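Long-range contact in lambda phage protein with carbohydrate-binding module (Shewanella oneidensis, PDB 2A5Z), which is of unknown function but has a jelly-roll fold with a carbohydrate-binding module, binds magnesium and probably recognises sugars: residues K125-F130 with S242-D247. Sequence-based numbering, arbitrary orientation.
Sequences KTPSAF and SLISID. With MG (magnesium ion), chain F.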
ATOM      1  N   LYS C 125     -10.825  11.246  18.416  1.00 17.63           N
ATOM      2  CA  LYS C 125     -10.769  11.647  19.819  1.00 17.64           C
ATOM      3  C   LYS C 125     -10.466  13.130  19.929  1.00 17.58           C
ATOM      4  O   LYS C 125      -9.494  13.627  19.342  1.00 17.49           O
ATOM      5  CB  LYS C 125      -9.703  10.841  20.578  1.00 17.36           C
ATOM      6  CG  LYS C 125      -9.730  11.050  22.102  1.00 17.42           C
ATOM      7  CD  LYS C 125      -8.691  10.211  22.832  1.00 17.83           C
ATOM      8  CE  LYS C 125      -8.877  10.348  24.353  1.00 19.75           C
ATOM      9  NZ  LYS C 125      -7.844   9.632  25.143  1.00 18.66           N
ATOM     10  N   THR C 126     -11.290  13.834  20.696  1.00 17.66           N
ATOM     11  CA  THR C 126     -11.027  15.236  20.988  1.00 17.76           C
ATOM     12  C   THR C 126      -9.719  15.387  21.787  1.00 17.70           C
ATOM     13  O   THR C 126      -9.343  14.480  22.537  1.00 17.60           O
ATOM     14  CB  THR C 126     -12.206  15.901  21.711  1.00 17.62           C
ATOM     15  OG1 THR C 126     -12.602  15.105  22.835  1.00 17.48           O
ATOM     16  CG2 THR C 126     -13.378  16.052  20.749  1.00 18.34           C
ATOM     17  N   PRO C 127      -9.005  16.517  21.594  1.00 17.86           N
ATOM     18  CA  PRO C 127      -7.778  16.774  22.354  1.00 17.83           C
ATOM     19  C   PRO C 127      -8.061  16.935  23.857  1.00 17.95           C
ATOM     20  O   PRO C 127      -9.226  17.072  24.251  1.00 17.78           O
ATOM     21  CB  PRO C 127      -7.262  18.091  21.752  1.00 17.79           C
ATOM     22  CG  PRO C 127      -8.438  18.734  21.116  1.00 18.23           C
ATOM     23  CD  PRO C 127      -9.320  17.616  20.658  1.00 17.83           C
ATOM     24  N   SER C 128      -7.014  16.923  24.683  1.00 17.74           N
ATOM     25  CA  SER C 128      -7.182  17.058  26.131  1.00 17.99           C
ATOM     26  C   SER C 128      -7.497  18.497  26.589  1.00 17.86           C
ATOM     27  O   SER C 128      -7.905  18.719  27.741  1.00 17.78           O
ATOM     28  CB  SER C 128      -5.963  16.500  26.867  1.00 18.06           C
ATOM     29  OG  SER C 128      -4.810  17.245  26.540  1.00 18.55           O
ATOM     30  N   ALA C 129      -7.283  19.461  25.693  1.00 17.29           N
ATOM     31  CA  ALA C 129      -7.710  20.847  25.888  1.00 17.30           C
ATOM     32  C   ALA C 129      -8.216  21.375  24.557  1.00 17.46           C
ATOM     33  O   ALA C 129      -7.553  21.198  23.522  1.00 17.77           O
ATOM     34  CB  ALA C 129      -6.547  21.720  26.392  1.00 17.06           C
ATOM     35  N   PHE C 130      -9.389  22.006  24.572  1.00 17.19           N
ATOM     36  CA  PHE C 130      -9.854  22.754  23.411  1.00 17.10           C
ATOM     37  C   PHE C 130      -9.090  24.077  23.287  1.00 17.10           C
ATOM     38  O   PHE C 130      -8.553  24.594  24.265  1.00 16.85           O
ATOM     39  CB  PHE C 130     -11.369  22.994  23.467  1.00 17.23           C
ATOM     40  CG  PHE C 130     -12.192  21.732  23.334  1.00 17.47           C
ATOM     41  CD1 PHE C 130     -12.027  20.881  22.242  1.00 17.19           C
ATOM     42  CD2 PHE C 130     -13.137  21.400  24.308  1.00 17.50           C
ATOM     43  CE1 PHE C 130     -12.785  19.716  22.126  1.00 17.47           C
ATOM     44  CE2 PHE C 130     -13.899  20.240  24.199  1.00 17.66           C
ATOM     45  CZ  PHE C 130     -13.725  19.398  23.114  1.00 16.64           C
ATOM     46  N   SER C 242      -2.711  20.617  20.745  1.00 18.38           N
ATOM     47  CA  SER C 242      -3.259  19.336  20.296  1.00 18.48           C
ATOM     48  C   SER C 242      -4.433  19.561  19.351  1.00 18.07           C
ATOM     49  O   SER C 242      -5.273  20.445  19.583  1.00 18.55           O
ATOM     50  CB  SER C 242      -3.709  18.470  21.478  1.00 18.61           C
ATOM     51  OG  SER C 242      -2.607  18.004  22.240  1.00 20.21           O
ATOM     52  N   LEU C 243      -4.464  18.780  18.276  1.00 17.23           N
ATOM     53  CA  LEU C 243      -5.603  18.757  17.354  1.00 16.58           C
ATOM     54  C   LEU C 243      -6.370  17.459  17.583  1.00 16.38           C
ATOM     55  O   LEU C 243      -6.134  16.769  18.577  1.00 16.26           O
ATOM     56  CB  LEU C 243      -5.127  18.907  15.895  1.00 16.24           C
ATOM     57  CG  LEU C 243      -4.254  20.149  15.605  1.00 15.33           C
ATOM     58  CD1 LEU C 243      -3.951  20.283  14.120  1.00 13.56           C
ATOM     59  CD2 LEU C 243      -4.883  21.436  16.140  1.00 15.89           C
ATOM     60  N   ILE C 244      -7.277  17.109  16.681  1.00 16.49           N
ATOM     61  CA  ILE C 244      -8.085  15.912  16.883  1.00 17.08           C
ATOM     62  C   ILE C 244      -7.315  14.643  16.448  1.00 17.11           C
ATOM     63  O   ILE C 244      -6.723  14.609  15.375  1.00 18.07           O
ATOM     64  CB  ILE C 244      -9.504  16.095  16.249  1.00 17.09           C
ATOM     65  CG1 ILE C 244     -10.328  17.056  17.140  1.00 17.12           C
ATOM     66  CG2 ILE C 244     -10.209  14.751  16.031  1.00 17.20           C
ATOM     67  CD1 ILE C 244     -11.747  17.381  16.657  1.00 17.49           C
ATOM     68  N   SER C 245      -7.294  13.630  17.313  1.00 17.12           N
ATOM     69  CA  SER C 245      -6.632  12.353  17.022  1.00 16.62           C
ATOM     70  C   SER C 245      -7.527  11.472  16.169  1.00 16.60           C
ATOM     71  O   SER C 245      -8.742  11.544  16.277  1.00 17.04           O
ATOM     72  CB  SER C 245      -6.278  11.619  18.318  1.00 16.53           C
ATOM     73  OG  SER C 245      -5.481  12.432  19.163  1.00 16.66           O
ATOM     74  N   ILE C 246      -6.931  10.637  15.322  1.00 16.44           N
ATOM     75  CA  ILE C 246      -7.722   9.725  14.475  1.00 16.13           C
ATOM     76  C   ILE C 246      -7.334   8.252  14.672  1.00 15.89           C
ATOM     77  O   ILE C 246      -6.147   7.890  14.660  1.00 14.63           O
ATOM     78  CB  ILE C 246      -7.746  10.153  12.972  1.00 16.16           C
ATOM     79  CG1 ILE C 246      -8.675   9.233  12.145  1.00 16.17           C
ATOM     80  CG2 ILE C 246      -6.316  10.271  12.398  1.00 16.63           C
ATOM     81  CD1 ILE C 246      -9.142   9.827  10.819  1.00 16.72           C
ATOM     82  N   ASP C 247      -8.367   7.436  14.881  1.00 15.35           N
ATOM     83  CA  ASP C 247      -8.259   5.994  15.053  1.00 15.34           C
ATOM     84  C   ASP C 247      -8.501   5.303  13.702  1.00 15.46           C
ATOM     85  O   ASP C 247      -7.744   4.440  13.291  1.00 14.78           O
ATOM     86  CB  ASP C 247      -9.314   5.541  16.082  1.00 15.31           C
ATOM     87  CG  ASP C 247      -9.413   4.022  16.237  1.00 16.51           C
ATOM     88  OD1 ASP C 247      -8.425   3.317  15.990  1.00 16.17           O
ATOM     89  OD2 ASP C 247     -10.491   3.522  16.636  1.00 17.10           O
TER
HETATM   90 MG    MG F 701      -6.995   2.787  14.457  1.00 15.28          MG
HETATM   91  O   HOH W   1      -4.412  18.932  24.680  1.00 33.51           O
HETATM   92  O   HOH W   2      -4.324  21.657  23.017  1.00 38.09           O
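Lys125 O accepts a hydrogen bond from Ser245 N at 3.0 Å, with the donor lying in the carbonyl plane, while Lys125 N returns a 3.0 Å bond to Ser245 O. The two make an antiparallel hydrogen-bonded pair at the end of strand 119-125, where it pairs with strand 245-254 of the jelly-roll. The returning bond is nearly straight at the hydrogen, 164°, although its donor sits 34° off the plane of the Ser245 carbonyl. Both side chains leave the same face of the sheet, their CB atoms 4.2 Å apart; Lys125 then carries its extended chain away to a salt bridge with Glu84.

Beyond the pair, apolar contact takes over from backbone bonding. The side chains of Pro127 and Ile244 cross obliquely, Pro127 CD 3.7 Å from Ile244 CG1, while Pro127 CB rests 3.6 Å from Ser242 CB. With CG2 of Ile244 anti to its backbone N, that methyl lies 3.6 Å from Lys125 O. Farther along, water bridges the diverging chains: one molecule joins Ser128 OG to Ser242 OG, the latter link weak.

In the other direction the strand reaches the magnesium ion, which Asp54, Phe88 and Gly89 also bind. While Asp247 OD2 is held by His87 and by Arg259 of a second copy of the protein, Asp247 chelates the metal through its backbone O and OD1, each at 2.2 Å.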